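Local coordinates for peptidase M16 inactive domain family protein (Pseudomonas fluorescens, PDB 3GWB) that is a peptidase M16 family protein of the inactive-domain type, with a probable but unproven metal-dependent hydrolase activity, at residues Leu58-Ala68 / Pro122-Lys133. Numbering follows the deposited sequence.
Sequences LTNAMLNEGVA and PTFPADSLARIK
In the N-terminal half of this M16-family chain, helix 55-62 and the chain that follows it pack against the loop Pro122-Phe124, the N-cap Pro125 and the first turns of helix 126-143, Met62 and Glu65 meeting Phe124, Ser128 and Arg131. The axes of the segments 58-62 and 126-133 cross at 124° and come within 10.7 Å, wide enough for a layer of side chains. Met62, a selenomethionine bent at chi2 (-79°) and again at chi3, brings CE to 3.6 Å from Pro125 O, while its CB meets the Phe124 ring edge in plane, 3.5 Å from CD1. Farther along, the Leu58 and Ile132 side chains run antiparallel alongside one another, with Leu58 CD1 pressed to 3.4 Å from Ile132 CG2.

The two helices thus meet through an apolar layer of Leu58, Met62, Leu129 and Ile132, with a salt bridge at one margin. Arg131 presents NH1 and NH2 end-on, NH2 lying 2.9 Å from Glu65 OE2 and NH1 bonding OE1; both oxygens lie near the guanidinium plane, but the carboxylate plane is turned 50° from it. Ser128 OG donates to Glu65 OE1 from the anti side at 3.0 Å, giving that oxygen a second donor. With an alanine here instead of Glu65, the Arg131 guanidinium would probably lose this two-nitrogen grip, and Ser128 OG this acceptor.

Farther on, Thr123 N donates to Gly66 O at 3.0 Å, and a water links Met62 O, Gly66 O and Phe124 N. A CB on Gly66 would fall 2.6 Å from Pro125 CG, a clash. Helix 181-191 touches Thr59, Pro122 and Leu129.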
loop_
_atom_site.group_PDB
_atom_site.type_symbol
_atom_site.label_atom_id
_atom_site.label_comp_id
_atom_site.label_asym_id
_atom_site.label_seq_id
_atom_site.Cartn_x
_atom_site.Cartn_y
_atom_site.Cartn_z
ATOM N N LEU A 58 0.379 17.776 6.024
ATOM C CA LEU A 58 1.748 17.789 6.519
ATOM C C LEU A 58 1.786 17.666 8.041
ATOM O O LEU A 58 2.615 16.947 8.595
ATOM C CB LEU A 58 2.439 19.075 6.066
ATOM C CG LEU A 58 3.957 19.177 6.207
ATOM C CD1 LEU A 58 4.640 17.925 5.664
ATOM C CD2 LEU A 58 4.427 20.425 5.451
ATOM N N THR A 59 0.884 18.363 8.722
ATOM C CA THR A 59 0.848 18.302 10.175
ATOM C C THR A 59 0.531 16.872 10.607
ATOM O O THR A 59 1.182 16.326 11.497
ATOM C CB THR A 59 -0.225 19.259 10.769
ATOM O OG1 THR A 59 0.041 20.603 10.354
ATOM C CG2 THR A 59 -0.197 19.215 12.300
ATOM N N ASN A 60 -0.459 16.262 9.964
ATOM C CA ASN A 60 -0.848 14.903 10.311
ATOM C C ASN A 60 0.263 13.887 10.064
ATOM O O ASN A 60 0.399 12.912 10.801
ATOM C CB ASN A 60 -2.106 14.501 9.537
ATOM C CG ASN A 60 -2.594 13.116 9.908
ATOM O OD1 ASN A 60 -2.227 12.127 9.277
ATOM N ND2 ASN A 60 -3.410 13.037 10.948
ATOM N N ALA A 61 1.061 14.123 9.033
ATOM C CA ALA A 61 2.152 13.224 8.696
ATOM C C ALA A 61 3.321 13.372 9.659
ATOM O O ALA A 61 4.073 12.421 9.873
ATOM C CB ALA A 61 2.628 13.498 7.271
HETATM N N MSE A 62 3.470 14.559 10.238
HETATM C CA MSE A 62 4.578 14.830 11.156
HETATM C C MSE A 62 4.352 14.416 12.614
HETATM O O MSE A 62 5.281 14.469 13.422
HETATM C CB MSE A 62 4.926 16.321 11.102
HETATM C CG MSE A 62 5.530 16.803 9.771
HETATM SE SE MSE A 62 7.281 16.395 9.612
HETATM C CE MSE A 62 7.949 17.418 10.956
ATOM N N LEU A 63 3.137 13.993 12.951
ATOM C CA LEU A 63 2.819 13.608 14.325
ATOM C C LEU A 63 3.792 12.608 14.931
ATOM O O LEU A 63 4.370 12.862 15.988
ATOM C CB LEU A 63 1.398 13.040 14.408
ATOM C CG LEU A 63 0.250 13.961 13.971
ATOM C CD1 LEU A 63 -1.073 13.226 14.115
ATOM C CD2 LEU A 63 0.240 15.231 14.817
ATOM N N ASN A 64 3.980 11.475 14.264
ATOM C CA ASN A 64 4.872 10.446 14.791
ATOM C C ASN A 64 6.317 10.556 14.321
ATOM O O ASN A 64 7.051 9.567 14.342
ATOM C CB ASN A 64 4.329 9.054 14.455
ATOM C CG ASN A 64 4.532 8.690 13.007
ATOM O OD1 ASN A 64 4.552 9.557 12.135
ATOM N ND2 ASN A 64 4.671 7.398 12.736
ATOM N N GLU A 65 6.721 11.750 13.892
ATOM C CA GLU A 65 8.091 11.982 13.446
ATOM C C GLU A 65 8.981 12.373 14.618
ATOM O O GLU A 65 10.199 12.463 14.467
ATOM C CB GLU A 65 8.148 13.093 12.392
ATOM C CG GLU A 65 7.670 12.678 11.019
ATOM C CD GLU A 65 8.481 11.531 10.431
ATOM O OE1 GLU A 65 9.728 11.535 10.561
ATOM O OE2 GLU A 65 7.871 10.628 9.822
ATOM N N GLY A 66 8.373 12.620 15.780
ATOM C CA GLY A 66 9.159 12.991 16.941
ATOM C C GLY A 66 8.402 13.590 18.113
ATOM O O GLY A 66 7.402 14.288 17.943
ATOM N N VAL A 67 8.883 13.290 19.314
ATOM C CA VAL A 67 8.317 13.829 20.546
ATOM C C VAL A 67 9.526 14.164 21.409
ATOM O O VAL A 67 10.657 13.856 21.029
ATOM C CB VAL A 67 7.413 12.810 21.282
ATOM C CG1 VAL A 67 6.246 12.404 20.378
ATOM C CG2 VAL A 67 8.216 11.598 21.704
ATOM N N ALA A 68 9.297 14.799 22.553
ATOM C CA ALA A 68 10.386 15.174 23.450
ATOM C C ALA A 68 11.379 14.035 23.686
ATOM O O ALA A 68 11.021 12.986 24.229
ATOM C CB ALA A 68 9.816 15.653 24.790
ATOM N N PRO A 122 3.574 16.690 19.581
ATOM C CA PRO A 122 4.597 16.415 18.567
ATOM C C PRO A 122 5.635 17.547 18.562
ATOM O O PRO A 122 5.303 18.699 18.861
ATOM C CB PRO A 122 3.786 16.365 17.277
ATOM C CG PRO A 122 2.698 17.372 17.545
ATOM C CD PRO A 122 2.283 17.027 18.955
ATOM N N THR A 123 6.883 17.219 18.231
ATOM C CA THR A 123 7.952 18.221 18.204
ATOM C C THR A 123 8.303 18.750 16.813
ATOM O O THR A 123 9.068 19.710 16.691
ATOM C CB THR A 123 9.242 17.672 18.834
ATOM O OG1 THR A 123 9.607 16.452 18.175
ATOM C CG2 THR A 123 9.039 17.418 20.319
ATOM N N PHE A 124 7.751 18.125 15.776
ATOM C CA PHE A 124 8.001 18.525 14.393
ATOM C C PHE A 124 9.487 18.773 14.133
ATOM O O PHE A 124 9.915 19.919 13.968
ATOM C CB PHE A 124 7.209 19.795 14.056
ATOM C CG PHE A 124 5.733 19.682 14.328
ATOM C CD1 PHE A 124 4.925 18.863 13.544
ATOM C CD2 PHE A 124 5.152 20.397 15.372
ATOM C CE1 PHE A 124 3.556 18.752 13.803
ATOM C CE2 PHE A 124 3.787 20.293 15.638
ATOM C CZ PHE A 124 2.988 19.472 14.850
ATOM N N PRO A 125 10.294 17.701 14.092
ATOM C CA PRO A 125 11.736 17.830 13.848
ATOM C C PRO A 125 12.027 18.419 12.469
ATOM O O PRO A 125 11.407 18.035 11.474
ATOM C CB PRO A 125 12.245 16.394 13.971
ATOM C CG PRO A 125 11.245 15.750 14.878
ATOM C CD PRO A 125 9.938 16.304 14.378
ATOM N N ALA A 126 12.982 19.341 12.422
ATOM C CA ALA A 126 13.359 20.012 11.187
ATOM C C ALA A 126 13.807 19.065 10.080
ATOM O O ALA A 126 13.478 19.270 8.911
ATOM C CB ALA A 126 14.454 21.038 11.479
ATOM N N ASP A 127 14.546 18.024 10.441
ATOM C CA ASP A 127 15.035 17.080 9.444
ATOM C C ASP A 127 13.924 16.195 8.880
ATOM O O ASP A 127 14.040 15.675 7.770
ATOM C CB ASP A 127 16.150 16.223 10.045
ATOM C CG ASP A 127 15.650 15.285 11.129
ATOM O OD1 ASP A 127 14.844 15.718 11.981
ATOM O OD2 ASP A 127 16.079 14.112 11.135
ATOM N N SER A 128 12.845 16.026 9.639
ATOM C CA SER A 128 11.722 15.219 9.176
ATOM C C SER A 128 10.881 16.039 8.206
ATOM O O SER A 128 10.422 15.524 7.193
ATOM C CB SER A 128 10.848 14.768 10.354
ATOM O OG SER A 128 11.525 13.825 11.163
ATOM N N LEU A 129 10.681 17.318 8.522
ATOM C CA LEU A 129 9.892 18.198 7.663
ATOM C C LEU A 129 10.525 18.310 6.274
ATOM O O LEU A 129 9.828 18.397 5.267
ATOM C CB LEU A 129 9.781 19.593 8.287
ATOM C CG LEU A 129 8.969 20.644 7.520
ATOM C CD1 LEU A 129 7.511 20.206 7.413
ATOM C CD2 LEU A 129 9.080 21.987 8.228
ATOM N N ALA A 130 11.852 18.315 6.232
ATOM C CA ALA A 130 12.570 18.413 4.973
ATOM C C ALA A 130 12.385 17.108 4.208
ATOM O O ALA A 130 12.188 17.111 2.997
ATOM C CB ALA A 130 14.049 18.673 5.240
ATOM N N ARG A 131 12.434 15.991 4.925
ATOM C CA ARG A 131 12.274 14.686 4.296
ATOM C C ARG A 131 10.868 14.520 3.722
ATOM O O ARG A 131 10.702 14.014 2.613
ATOM C CB ARG A 131 12.540 13.573 5.308
ATOM C CG ARG A 131 12.783 12.223 4.672
ATOM C CD ARG A 131 12.769 11.102 5.700
ATOM N NE ARG A 131 11.409 10.727 6.082
ATOM C CZ ARG A 131 10.901 10.863 7.305
ATOM N NH1 ARG A 131 11.640 11.373 8.288
ATOM N NH2 ARG A 131 9.651 10.479 7.547
ATOM N N ILE A 132 9.862 14.946 4.482
ATOM C CA ILE A 132 8.474 14.838 4.043
ATOM C C ILE A 132 8.183 15.756 2.865
ATOM O O ILE A 132 7.532 15.341 1.903
ATOM C CB ILE A 132 7.487 15.169 5.191
ATOM C CG1 ILE A 132 7.768 14.265 6.392
ATOM C CG2 ILE A 132 6.049 14.954 4.730
ATOM C CD1 ILE A 132 7.687 12.795 6.081
ATOM N N LYS A 133 8.654 17.001 2.936
ATOM C CA LYS A 133 8.438 17.944 1.842
ATOM C C LYS A 133 9.079 17.412 0.570
ATOM O O LYS A 133 8.521 17.559 -0.515
ATOM C CB LYS A 133 9.042 19.315 2.147
ATOM C CG LYS A 133 8.350 20.088 3.254
ATOM C CD LYS A 133 8.833 21.531 3.256
ATOM C CE LYS A 133 8.169 22.350 4.344
ATOM N NZ LYS A 133 8.566 23.779 4.256
HETATM O O HOH W 1 6.624 15.483 15.397
HETATM O O HOH W 2 12.726 12.363 13.615
HETATM O O HOH W 3 12.006 14.927 18.594
#